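Local coordinates for protein 1,3,6,8-tetrahydroxynaphthalene synthase (Streptomyces coelicolor, PDB 1U0M) that catalyses the iterative condensation of five malonyl-CoA units and cyclises the resulting pentaketide into 1,3,6,8-tetrahydroxynaphthalene, a precursor in melanin biosynthesis, at residues I153-D158 and T346-L351; A172-S177 and N311-V316; Q181-G186 and G238-L243; D228-D233 and F341-T346. All coordinates share one frame; numbering follows the deposited sequence.

In the fold
All four contacts belong to the thiolase fold of a type III polyketide synthase. Interactions 1, 2 and 3 each join the N-terminal family region to the C-terminal one, while interaction 4 lies within the latter. Interactions 1, 2 and 4 reach the same large mixed sheet, their centres 15 to 18 Å apart; 1 and 4 share Thr346. Interactions 3 and 4 meet across the two-stranded sheet of 230-235 and 238-243. Along the chain, interaction 1 encloses interaction 2, which encloses interaction 3; interaction 4 alternates with both 2 and 3. Interactions 2 and 4 thereby border Cys146, the probable catalytic residue, while interaction 3 lies away from it.

Interaction 1 of 4, residues I153-D158 and T346-L351; sequences INRAHD and TAEMSL
Helix 148-162 of the thiolase fold starts just after Cys146, the probable active-site residue, and here makes a buried contact with strand 346-355. The local axes come within 9.3 Å at 52°. Asn154 is the main bridge, its CG anti to the carbonyl carbon (chi1 -66°). Asn154 ND2 donates to Met349 O at 3.3 Å. The bond is bent, and ND2 sits above the carbonyl plane. The amide also fits between two side chains of the strand: Asn154 ND2 is 3.5 Å from Glu348 CB, and Asn154 OD1 is 3.5 Å from Ser350 CB. An alanine here would remove this amide and would probably loosen the fit between helix and strand. Arg155 NH2 makes a weak salt bridge to Glu348 OE2 (3.5 Å), which lies at the guanidinium edge. Arg155 NH1 pairs with Asp158 OD2 at 3.1 Å, so the guanidinium lies between two carboxylates, the nearer being that of Asp158. Asp158 OD2 also pairs with Arg137 of the second subunit, which extends this charge network across the dimer interface. Elsewhere on the helix, Ile153 and Ala156 pack on strand 167-175. Met349, turned away from the helix, packs on helix 251-263.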
loop_
_atom_site.group_PDB
_atom_site.type_symbol
_atom_site.label_atom_id
_atom_site.label_comp_id
_atom_site.label_asym_id
_atom_site.label_seq_id
_atom_site.Cartn_x
_atom_site.Cartn_y
_atom_site.Cartn_z
ATOM N N ILE A 153 -10.918 4.558 -5.180
ATOM C CA ILE A 153 -11.956 4.610 -6.195
ATOM C C ILE A 153 -11.324 4.300 -7.537
ATOM O O ILE A 153 -11.696 3.336 -8.197
ATOM C CB ILE A 153 -12.595 6.005 -6.250
ATOM C CG1 ILE A 153 -13.436 6.233 -4.989
ATOM C CG2 ILE A 153 -13.435 6.143 -7.513
ATOM C CD1 ILE A 153 -13.835 7.684 -4.762
ATOM N N ASN A 154 -10.353 5.117 -7.927
ATOM C CA ASN A 154 -9.667 4.926 -9.195
ATOM C C ASN A 154 -9.144 3.512 -9.377
ATOM O O ASN A 154 -8.961 3.064 -10.503
ATOM C CB ASN A 154 -8.517 5.924 -9.330
ATOM C CG ASN A 154 -9.004 7.342 -9.433
ATOM O OD1 ASN A 154 -10.208 7.586 -9.477
ATOM N ND2 ASN A 154 -8.079 8.291 -9.480
ATOM N N ARG A 155 -8.905 2.801 -8.280
ATOM C CA ARG A 155 -8.405 1.434 -8.395
ATOM C C ARG A 155 -9.547 0.460 -8.591
ATOM O O ARG A 155 -9.510 -0.374 -9.493
ATOM C CB ARG A 155 -7.590 1.016 -7.159
ATOM C CG ARG A 155 -6.211 1.642 -7.050
ATOM C CD ARG A 155 -5.582 1.887 -8.410
ATOM N NE ARG A 155 -5.529 3.318 -8.712
ATOM C CZ ARG A 155 -5.432 3.823 -9.937
ATOM N NH1 ARG A 155 -5.380 3.017 -10.989
ATOM N NH2 ARG A 155 -5.390 5.136 -10.111
ATOM N N ALA A 156 -10.557 0.557 -7.735
ATOM C CA ALA A 156 -11.713 -0.323 -7.837
ATOM C C ALA A 156 -12.269 -0.197 -9.252
ATOM O O ALA A 156 -12.791 -1.151 -9.823
ATOM C CB ALA A 156 -12.757 0.086 -6.824
ATOM N N HIS A 157 -12.130 1.002 -9.801
ATOM C CA HIS A 157 -12.582 1.335 -11.141
ATOM C C HIS A 157 -11.727 0.567 -12.152
ATOM O O HIS A 157 -12.220 -0.319 -12.856
ATOM C CB HIS A 157 -12.432 2.848 -11.328
ATOM C CG HIS A 157 -12.913 3.361 -12.648
ATOM N ND1 HIS A 157 -12.511 2.819 -13.848
ATOM C CD2 HIS A 157 -13.699 4.419 -12.958
ATOM C CE1 HIS A 157 -13.021 3.525 -14.841
ATOM N NE2 HIS A 157 -13.745 4.504 -14.328
ATOM N N ASP A 158 -10.443 0.911 -12.211
ATOM C CA ASP A 158 -9.506 0.258 -13.115
ATOM C C ASP A 158 -9.690 -1.251 -13.077
ATOM O O ASP A 158 -9.605 -1.923 -14.102
ATOM C CB ASP A 158 -8.069 0.607 -12.721
ATOM C CG ASP A 158 -7.661 1.989 -13.177
ATOM O OD1 ASP A 158 -8.464 2.930 -13.026
ATOM O OD2 ASP A 158 -6.533 2.141 -13.685
ATOM N N THR A 346 -0.305 14.490 -4.386
ATOM C CA THR A 346 -1.075 13.702 -5.334
ATOM C C THR A 346 -2.542 14.088 -5.394
ATOM O O THR A 346 -3.117 14.565 -4.418
ATOM C CB THR A 346 -1.003 12.211 -5.009
ATOM O OG1 THR A 346 0.366 11.790 -5.031
ATOM C CG2 THR A 346 -1.789 11.403 -6.032
ATOM N N ALA A 347 -3.136 13.860 -6.563
ATOM C CA ALA A 347 -4.532 14.163 -6.802
ATOM C C ALA A 347 -5.172 13.014 -7.567
ATOM O O ALA A 347 -4.815 12.748 -8.714
ATOM C CB ALA A 347 -4.649 15.456 -7.601
ATOM N N GLU A 348 -6.095 12.313 -6.921
ATOM C CA GLU A 348 -6.786 11.223 -7.581
ATOM C C GLU A 348 -8.149 11.763 -7.995
ATOM O O GLU A 348 -9.066 11.871 -7.183
ATOM C CB GLU A 348 -6.933 10.021 -6.644
ATOM C CG GLU A 348 -5.615 9.313 -6.317
ATOM C CD GLU A 348 -4.974 8.644 -7.528
ATOM O OE1 GLU A 348 -4.616 9.358 -8.483
ATOM O OE2 GLU A 348 -4.827 7.403 -7.528
ATOM N N MET A 349 -8.256 12.118 -9.270
ATOM C CA MET A 349 -9.476 12.675 -9.841
ATOM C C MET A 349 -10.300 11.591 -10.524
ATOM O O MET A 349 -9.756 10.620 -11.038
ATOM C CB MET A 349 -9.101 13.770 -10.842
ATOM C CG MET A 349 -8.248 14.854 -10.224
ATOM S SD MET A 349 -7.221 15.772 -11.389
ATOM C CE MET A 349 -5.817 14.648 -11.569
ATOM N N SER A 350 -11.615 11.766 -10.527
ATOM C CA SER A 350 -12.520 10.801 -11.141
ATOM C C SER A 350 -13.775 11.491 -11.699
ATOM O O SER A 350 -14.482 12.188 -10.972
ATOM C CB SER A 350 -12.919 9.749 -10.103
ATOM O OG SER A 350 -13.827 8.811 -10.642
ATOM N N LEU A 351 -14.039 11.304 -12.993
ATOM C CA LEU A 351 -15.211 11.893 -13.642
ATOM C C LEU A 351 -16.282 10.814 -13.834
ATOM O O LEU A 351 -15.973 9.702 -14.255
ATOM C CB LEU A 351 -14.819 12.502 -15.000
ATOM C CG LEU A 351 -13.878 13.718 -15.009
ATOM C CD1 LEU A 351 -13.559 14.135 -16.448
ATOM C CD2 LEU A 351 -14.524 14.867 -14.251
#

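Interaction 2 of 4, residues A172-S177 and N311-V316; sequences ACEFCS and NIASAV
This contact lies beside the probable active site, where the loop before helix 315-326 meets the end of strand 167-175. Asn311 lies in this loop, its side chain about 4 Å from that of Cys146. This is consistent with the asparagine of the Cys-His-Asn triad in chalcone synthase relatives. An Asx turn shapes the loop at Asn311: Asn311 OD1 accepts from Ala313 N at 2.9 Å, in the carbonyl plane. A type II' turn from Ile312 to Ala315 overlaps it, closed by Ala315 N to Ile312 O. The turn carries Ser314 to Glu174. Ser314 OG sits between the backbone N and carbonyl carbon (chi1 66°) and donates to Glu174 OE2 at 2.7 Å. OE2 uses its anti lone pair. The Glu174 chain bends at chi2 (-75°), which lays its flank along the loop. Glu174 CG is 3.6 Å from Ile312 O, and Glu174 OE2 is 3.6 Å from Ala313 CB. Two alanines pack beside this bond: Ala172 CB is 4.0 Å from Ala315 CB. Cys176 SG touches Ala313 CB more loosely, at 4.4 Å. Cys176 also lies near a bound polyethylene glycol, which may mark a pocket. Glu174 OE1 is hydrogen-bonded to Cys114 N and Thr115 OG1. Three hydrogen-bond donors grip the buried carboxylate, which would probably offset the cost of burying its charge; no cation is among them. Through Ser314 it ties the loop to the strand, while the Asx turn fixes which way the Asn311 amide faces.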
loop_
_atom_site.group_PDB
_atom_site.type_symbol
_atom_site.label_atom_id
_atom_site.label_comp_id
_atom_site.label_asym_id
_atom_site.label_seq_id
_atom_site.Cartn_x
_atom_site.Cartn_y
_atom_site.Cartn_z
ATOM N N ALA A 172 -12.115 2.462 4.050
ATOM C CA ALA A 172 -11.242 3.515 4.538
ATOM C C ALA A 172 -11.337 3.520 6.066
ATOM O O ALA A 172 -12.417 3.643 6.630
ATOM C CB ALA A 172 -11.682 4.854 3.966
ATOM N N CYS A 173 -10.205 3.375 6.737
ATOM C CA CYS A 173 -10.188 3.365 8.194
ATOM C C CYS A 173 -9.155 4.374 8.666
ATOM O O CYS A 173 -7.963 4.186 8.456
ATOM C CB CYS A 173 -9.833 1.966 8.703
ATOM S SG CYS A 173 -10.019 1.755 10.473
ATOM N N GLU A 174 -9.608 5.442 9.309
ATOM C CA GLU A 174 -8.689 6.473 9.761
ATOM C C GLU A 174 -8.893 6.925 11.205
ATOM O O GLU A 174 -9.925 7.502 11.558
ATOM C CB GLU A 174 -8.777 7.672 8.808
ATOM C CG GLU A 174 -8.539 7.309 7.337
ATOM C CD GLU A 174 -7.066 7.036 7.013
ATOM O OE1 GLU A 174 -6.298 6.739 7.956
ATOM O OE2 GLU A 174 -6.678 7.112 5.818
ATOM N N PHE A 175 -7.889 6.658 12.037
ATOM C CA PHE A 175 -7.910 7.038 13.447
ATOM C C PHE A 175 -6.798 8.072 13.628
ATOM O O PHE A 175 -5.774 7.801 14.281
ATOM C CB PHE A 175 -7.621 5.808 14.317
ATOM C CG PHE A 175 -8.630 4.694 14.173
ATOM C CD1 PHE A 175 -8.226 3.362 14.267
ATOM C CD2 PHE A 175 -9.984 4.972 13.985
ATOM C CE1 PHE A 175 -9.153 2.316 14.178
ATOM C CE2 PHE A 175 -10.925 3.932 13.894
ATOM C CZ PHE A 175 -10.506 2.603 13.992
ATOM N N CYS A 176 -7.014 9.267 13.082
ATOM C CA CYS A 176 -5.989 10.315 13.121
ATOM C C CYS A 176 -5.580 10.709 14.532
ATOM O O CYS A 176 -4.467 11.159 14.746
ATOM C CB CYS A 176 -6.444 11.560 12.335
ATOM S SG CYS A 176 -6.854 11.257 10.583
ATOM N N SER A 177 -6.486 10.543 15.486
ATOM C CA SER A 177 -6.195 10.875 16.865
ATOM C C SER A 177 -5.040 10.043 17.390
ATOM O O SER A 177 -4.381 10.431 18.343
ATOM C CB SER A 177 -7.422 10.627 17.736
ATOM O OG SER A 177 -7.768 9.257 17.728
ATOM N N ASN A 311 -11.233 16.534 9.499
ATOM C CA ASN A 311 -10.558 15.880 8.400
ATOM C C ASN A 311 -10.307 14.431 8.780
ATOM O O ASN A 311 -9.445 14.132 9.612
ATOM C CB ASN A 311 -9.233 16.558 8.100
ATOM C CG ASN A 311 -8.656 16.108 6.796
ATOM O OD1 ASN A 311 -8.795 14.935 6.414
ATOM N ND2 ASN A 311 -7.999 17.026 6.091
ATOM N N ILE A 312 -11.067 13.532 8.165
ATOM C CA ILE A 312 -10.935 12.121 8.443
ATOM C C ILE A 312 -10.186 11.419 7.312
ATOM O O ILE A 312 -10.506 10.286 6.937
ATOM C CB ILE A 312 -12.314 11.486 8.660
ATOM C CG1 ILE A 312 -13.196 11.671 7.424
ATOM C CG2 ILE A 312 -12.999 12.170 9.808
ATOM C CD1 ILE A 312 -14.530 11.002 7.548
ATOM N N ALA A 313 -9.179 12.115 6.787
ATOM C CA ALA A 313 -8.323 11.619 5.720
ATOM C C ALA A 313 -9.044 10.963 4.551
ATOM O O ALA A 313 -10.026 11.489 4.039
ATOM C CB ALA A 313 -7.290 10.657 6.289
ATOM N N SER A 314 -8.541 9.799 4.150
ATOM C CA SER A 314 -9.069 9.041 3.027
ATOM C C SER A 314 -10.581 8.853 3.040
ATOM O O SER A 314 -11.195 8.684 1.989
ATOM C CB SER A 314 -8.379 7.671 2.949
ATOM O OG SER A 314 -8.690 6.847 4.068
ATOM N N ALA A 315 -11.187 8.910 4.220
ATOM C CA ALA A 315 -12.621 8.701 4.334
ATOM C C ALA A 315 -13.491 9.904 3.973
ATOM O O ALA A 315 -14.705 9.762 3.859
ATOM C CB ALA A 315 -12.957 8.226 5.738
ATOM N N VAL A 316 -12.896 11.081 3.786
ATOM C CA VAL A 316 -13.692 12.264 3.454
ATOM C C VAL A 316 -14.520 12.127 2.172
ATOM O O VAL A 316 -15.739 12.312 2.210
ATOM C CB VAL A 316 -12.819 13.534 3.329
ATOM C CG1 VAL A 316 -13.659 14.683 2.796
ATOM C CG2 VAL A 316 -12.244 13.913 4.689
#

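Interaction 3 of 4, residues Q181-G186 and G238-L243; sequences QPTDLG and GFHFLL. With GOL (glycerol), chain D.
Stacking carries most of the contact between loop 181-186 and strand 238-243. The Gln181 chain bends at chi2 (-75°) and lies over one face of the His240 ring. Gln181 CG makes a CH-pi contact 3.8 Å from the His240 ring centroid. The amide follows the same face, its plane 11° from the ring plane, with CD offset toward the rim. Asp184 OD2 closely approaches the ring edge, 2.9 Å from His240 CD2 and near the ring plane. The carboxylate would probably stabilise positive charge on the imidazole. Thr183 OG1 also lies at this edge. Two hydrogen bonds within the segments set the geometry. A weak one from His240 ND1 to Gly238 O (3.5 Å) helps fix the ring rotation. Another, Asp184 N to Gln181 O at 2.8 Å, closes a type I turn that brings Asp184 back toward the strand. A glycerol, probably from the crystallisation liquor, forms a third group of bonds. Gln181 N donates to glycerol O1 at 2.8 Å in an almost straight bond (175°). Glycerol O2 donates to Asp184 OD1 at 3.0 Å. Glycerol O3 accepts from Phe241 N at 2.6 Å and bonds weakly to Phe239 O, so the molecule bridges loop and strand. The loop leads into helix 187-195, whose Asn193 also holds the glycerol. Strand 238-243 pairs antiparallel with strand 230-235, and Phe239 stacks on Tyr232 and on Phe117 of the second subunit.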
loop_
_atom_site.group_PDB
_atom_site.type_symbol
_atom_site.label_atom_id
_atom_site.label_comp_id
_atom_site.label_asym_id
_atom_site.label_seq_id
_atom_site.Cartn_x
_atom_site.Cartn_y
_atom_site.Cartn_z
ATOM N N GLN A 181 0.875 13.931 18.523
ATOM C CA GLN A 181 2.223 13.967 19.098
ATOM C C GLN A 181 2.454 15.196 19.970
ATOM O O GLN A 181 2.822 16.267 19.467
ATOM C CB GLN A 181 3.278 13.966 17.991
ATOM C CG GLN A 181 3.097 12.906 16.928
ATOM C CD GLN A 181 3.490 11.504 17.372
ATOM O OE1 GLN A 181 3.251 10.546 16.648
ATOM N NE2 GLN A 181 4.108 11.385 18.540
ATOM N N PRO A 182 2.284 15.052 21.294
ATOM C CA PRO A 182 2.472 16.152 22.248
ATOM C C PRO A 182 3.743 16.947 21.972
ATOM O O PRO A 182 3.793 18.163 22.191
ATOM C CB PRO A 182 2.540 15.433 23.588
ATOM C CG PRO A 182 1.670 14.260 23.378
ATOM C CD PRO A 182 2.061 13.784 22.011
ATOM N N THR A 183 4.760 16.247 21.485
ATOM C CA THR A 183 6.050 16.845 21.169
ATOM C C THR A 183 6.068 17.850 20.012
ATOM O O THR A 183 6.902 18.750 20.000
ATOM C CB THR A 183 7.091 15.751 20.860
ATOM O OG1 THR A 183 6.626 14.949 19.773
ATOM C CG2 THR A 183 7.305 14.860 22.068
ATOM N N ASP A 184 5.186 17.685 19.026
ATOM C CA ASP A 184 5.138 18.602 17.889
ATOM C C ASP A 184 4.551 19.937 18.373
ATOM O O ASP A 184 3.352 20.035 18.661
ATOM C CB ASP A 184 4.290 18.001 16.757
ATOM C CG ASP A 184 4.983 16.822 16.061
ATOM O OD1 ASP A 184 4.351 16.135 15.227
ATOM O OD2 ASP A 184 6.169 16.585 16.341
ATOM N N LEU A 185 5.408 20.956 18.461
ATOM C CA LEU A 185 5.012 22.276 18.949
ATOM C C LEU A 185 4.926 23.397 17.918
ATOM O O LEU A 185 4.694 24.542 18.290
ATOM C CB LEU A 185 5.953 22.718 20.073
ATOM C CG LEU A 185 6.061 21.835 21.319
ATOM C CD1 LEU A 185 7.121 22.428 22.238
ATOM C CD2 LEU A 185 4.705 21.735 22.040
ATOM N N GLY A 186 5.127 23.093 16.638
ATOM C CA GLY A 186 5.021 24.135 15.624
ATOM C C GLY A 186 3.557 24.502 15.382
ATOM O O GLY A 186 2.680 23.660 15.581
ATOM N N GLY A 238 6.294 7.383 16.499
ATOM C CA GLY A 238 5.271 7.096 15.523
ATOM C C GLY A 238 5.316 8.018 14.333
ATOM O O GLY A 238 6.388 8.440 13.904
ATOM N N PHE A 239 4.140 8.339 13.811
ATOM C CA PHE A 239 4.045 9.192 12.645
ATOM C C PHE A 239 3.763 10.639 13.005
ATOM O O PHE A 239 2.758 10.942 13.659
ATOM C CB PHE A 239 2.949 8.670 11.704
ATOM C CG PHE A 239 3.167 7.254 11.252
ATOM C CD1 PHE A 239 4.457 6.766 11.046
ATOM C CD2 PHE A 239 2.087 6.409 11.013
ATOM C CE1 PHE A 239 4.664 5.466 10.612
ATOM C CE2 PHE A 239 2.283 5.110 10.578
ATOM C CZ PHE A 239 3.573 4.631 10.376
ATOM N N HIS A 240 4.669 11.519 12.581
ATOM C CA HIS A 240 4.540 12.952 12.808
ATOM C C HIS A 240 4.151 13.586 11.468
ATOM O O HIS A 240 4.913 13.562 10.502
ATOM C CB HIS A 240 5.869 13.555 13.308
ATOM C CG HIS A 240 6.282 13.077 14.666
ATOM N ND1 HIS A 240 6.546 11.750 14.942
ATOM C CD2 HIS A 240 6.515 13.754 15.817
ATOM C CE1 HIS A 240 6.929 11.633 16.202
ATOM N NE2 HIS A 240 6.918 12.835 16.755
ATOM N N PHE A 241 2.953 14.144 11.424
ATOM C CA PHE A 241 2.427 14.755 10.221
ATOM C C PHE A 241 2.987 16.153 9.946
ATOM O O PHE A 241 2.961 17.025 10.813
ATOM C CB PHE A 241 0.899 14.822 10.315
ATOM C CG PHE A 241 0.234 15.197 9.030
ATOM C CD1 PHE A 241 0.403 14.409 7.894
ATOM C CD2 PHE A 241 -0.557 16.338 8.944
ATOM C CE1 PHE A 241 -0.211 14.751 6.686
ATOM C CE2 PHE A 241 -1.174 16.687 7.729
ATOM C CZ PHE A 241 -1.000 15.891 6.610
ATOM N N LEU A 242 3.477 16.355 8.726
ATOM C CA LEU A 242 4.043 17.633 8.313
ATOM C C LEU A 242 3.263 18.194 7.130
ATOM O O LEU A 242 3.128 17.550 6.076
ATOM C CB LEU A 242 5.513 17.472 7.921
ATOM C CG LEU A 242 6.574 17.362 9.023
ATOM C CD1 LEU A 242 6.254 16.236 9.986
ATOM C CD2 LEU A 242 7.917 17.123 8.375
ATOM N N LEU A 243 2.742 19.399 7.313
ATOM C CA LEU A 243 1.970 20.062 6.280
ATOM C C LEU A 243 2.562 21.452 6.037
ATOM O O LEU A 243 2.481 22.334 6.899
ATOM C CB LEU A 243 0.520 20.165 6.735
ATOM C CG LEU A 243 -0.529 20.648 5.740
ATOM C CD1 LEU A 243 -0.596 19.733 4.523
ATOM C CD2 LEU A 243 -1.857 20.693 6.464
HETATM C C1 GOL D . 1.232 16.323 16.101
HETATM O O1 GOL D . 0.034 16.001 16.820
HETATM C C2 GOL D . 0.991 15.868 14.673
HETATM O O2 GOL D . 1.795 16.715 13.834
HETATM C C3 GOL D . 1.383 14.419 14.566
HETATM O O3 GOL D . 1.192 13.838 13.279
#

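Interaction 4 of 4, residues D228-D233 and F341-T346; sequences DWIMYD and FGPGIT
The tight part of this contact is where Ile230 meets the Gly-Pro-Gly loop of the chalcone synthase family. Ile230 O lies 3.4 Å from Pro343 CA in a CA-H...O contact, and also touches the proline ring. On the side-chain side, Ile230 CD1 packs on Ile345 CG1 at 4.1 Å, the two chains crossing at about a right angle. A cis peptide precedes Ile345. The extended Ile345 side chain (chi2 177°) brings Ile345 CD1 to 3.9 Å from Trp229 CB. An alanine in place of Ile345 would remove CG1, CG2 and CD1 and would probably leave Ile230 and Trp229 more poorly packed. The looser part holds a water and the partly exposed Trp229. The water accepts from Gly344 N at 2.7 Å and from Ile230 N at 3.2 Å, bridging the two backbones. The Trp229 ring leads away from the loop, with CE3 near Ile345 CD1. The loop itself is held shut by Gly342 N to Thr346 O (3.0 Å) and Thr346 N to Gly342 O (2.9 Å). Gly342 comes within about 4 Å of the Cys146 side chain, so this turn adjoins the probable active site. It joins neighbouring antiparallel strands 337-342 and 346-355 of the large sheet. Pro343 also packs on Met119 of the second subunit, and Ile230 on Phe241 and Leu243 of strand 238-243.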
loop_
_atom_site.group_PDB
_atom_site.type_symbol
_atom_site.label_atom_id
_atom_site.label_comp_id
_atom_site.label_asym_id
_atom_site.label_seq_id
_atom_site.Cartn_x
_atom_site.Cartn_y
_atom_site.Cartn_z
ATOM N N ASP A 228 7.703 16.686 -0.195
ATOM C CA ASP A 228 7.734 16.872 1.252
ATOM C C ASP A 228 6.720 17.869 1.784
ATOM O O ASP A 228 6.794 18.265 2.949
ATOM C CB ASP A 228 9.141 17.301 1.714
ATOM C CG ASP A 228 9.540 18.684 1.203
ATOM O OD1 ASP A 228 8.812 19.670 1.457
ATOM O OD2 ASP A 228 10.597 18.784 0.545
ATOM N N TRP A 229 5.765 18.269 0.954
ATOM C CA TRP A 229 4.767 19.244 1.396
ATOM C C TRP A 229 3.662 18.688 2.295
ATOM O O TRP A 229 3.166 19.395 3.164
ATOM C CB TRP A 229 4.206 19.967 0.177
ATOM C CG TRP A 229 5.212 20.953 -0.358
ATOM C CD1 TRP A 229 6.571 20.917 -0.176
ATOM C CD2 TRP A 229 4.942 22.141 -1.108
ATOM N NE1 TRP A 229 7.159 22.013 -0.757
ATOM C CE2 TRP A 229 6.183 22.781 -1.339
ATOM C CE3 TRP A 229 3.775 22.730 -1.606
ATOM C CZ2 TRP A 229 6.286 23.981 -2.046
ATOM C CZ3 TRP A 229 3.881 23.927 -2.308
ATOM C CH2 TRP A 229 5.129 24.537 -2.521
ATOM N N ILE A 230 3.291 17.424 2.093
ATOM C CA ILE A 230 2.285 16.755 2.927
ATOM C C ILE A 230 2.874 15.365 3.168
ATOM O O ILE A 230 2.719 14.450 2.359
ATOM C CB ILE A 230 0.928 16.650 2.224
ATOM C CG1 ILE A 230 0.559 18.005 1.598
ATOM C CG2 ILE A 230 -0.135 16.255 3.244
ATOM C CD1 ILE A 230 -0.799 18.048 0.918
ATOM N N MET A 231 3.563 15.217 4.292
ATOM C CA MET A 231 4.256 13.973 4.589
ATOM C C MET A 231 4.322 13.584 6.054
ATOM O O MET A 231 3.926 14.325 6.950
ATOM C CB MET A 231 5.696 14.093 4.106
ATOM C CG MET A 231 6.481 15.102 4.956
ATOM S SD MET A 231 8.123 15.453 4.348
ATOM C CE MET A 231 9.011 13.950 4.902
ATOM N N TYR A 232 4.897 12.411 6.268
ATOM C CA TYR A 232 5.093 11.881 7.598
ATOM C C TYR A 232 6.576 11.872 7.966
ATOM O O TYR A 232 7.414 11.545 7.144
ATOM C CB TYR A 232 4.586 10.428 7.663
ATOM C CG TYR A 232 3.163 10.235 8.132
ATOM C CD1 TYR A 232 2.487 9.049 7.859
ATOM C CD2 TYR A 232 2.507 11.212 8.871
ATOM C CE1 TYR A 232 1.195 8.833 8.313
ATOM C CE2 TYR A 232 1.209 11.017 9.332
ATOM C CZ TYR A 232 0.559 9.815 9.052
ATOM O OH TYR A 232 -0.709 9.575 9.533
ATOM N N ASP A 233 6.896 12.271 9.186
ATOM C CA ASP A 233 8.265 12.135 9.697
ATOM C C ASP A 233 8.044 10.860 10.532
ATOM O O ASP A 233 7.150 10.830 11.372
ATOM C CB ASP A 233 8.641 13.292 10.631
ATOM C CG ASP A 233 9.551 14.335 9.960
ATOM O OD1 ASP A 233 9.723 15.425 10.541
ATOM O OD2 ASP A 233 10.094 14.074 8.869
ATOM N N PHE A 341 -6.982 14.632 -2.548
ATOM C CA PHE A 341 -5.665 15.259 -2.549
ATOM C C PHE A 341 -4.892 14.909 -1.283
ATOM O O PHE A 341 -5.464 14.878 -0.197
ATOM C CB PHE A 341 -5.808 16.780 -2.654
ATOM C CG PHE A 341 -6.585 17.234 -3.854
ATOM C CD1 PHE A 341 -7.431 18.337 -3.774
ATOM C CD2 PHE A 341 -6.494 16.549 -5.062
ATOM C CE1 PHE A 341 -8.181 18.747 -4.879
ATOM C CE2 PHE A 341 -7.240 16.955 -6.168
ATOM C CZ PHE A 341 -8.083 18.052 -6.073
ATOM N N GLY A 342 -3.594 14.658 -1.428
ATOM C CA GLY A 342 -2.763 14.316 -0.281
ATOM C C GLY A 342 -1.286 14.200 -0.623
ATOM O O GLY A 342 -0.804 14.888 -1.520
ATOM N N PRO A 343 -0.535 13.338 0.087
ATOM C CA PRO A 343 0.899 13.106 -0.118
ATOM C C PRO A 343 1.323 12.995 -1.589
ATOM O O PRO A 343 0.763 12.203 -2.347
ATOM C CB PRO A 343 1.133 11.812 0.649
ATOM C CG PRO A 343 0.234 11.986 1.829
ATOM C CD PRO A 343 -1.041 12.515 1.205
ATOM N N GLY A 344 2.322 13.781 -1.985
ATOM C CA GLY A 344 2.786 13.741 -3.362
ATOM C C GLY A 344 3.479 15.015 -3.826
ATOM O O GLY A 344 4.685 15.005 -4.083
ATOM N N ILE A 345 2.738 16.117 -3.954
ATOM C CA ILE A 345 1.305 16.168 -3.686
ATOM C C ILE A 345 0.548 15.432 -4.786
ATOM O O ILE A 345 0.743 15.702 -5.974
ATOM C CB ILE A 345 0.836 17.636 -3.607
ATOM C CG1 ILE A 345 1.515 18.326 -2.415
ATOM C CG2 ILE A 345 -0.672 17.702 -3.496
ATOM C CD1 ILE A 345 1.202 19.799 -2.264
ATOM N N THR A 346 -0.305 14.490 -4.386
ATOM C CA THR A 346 -1.075 13.702 -5.334
ATOM C C THR A 346 -2.542 14.088 -5.394
ATOM O O THR A 346 -3.117 14.565 -4.418
ATOM C CB THR A 346 -1.003 12.211 -5.009
ATOM O OG1 THR A 346 0.366 11.790 -5.031
ATOM C CG2 THR A 346 -1.789 11.403 -6.032
HETATM O O HOH W 1 3.583 15.746 -0.601
#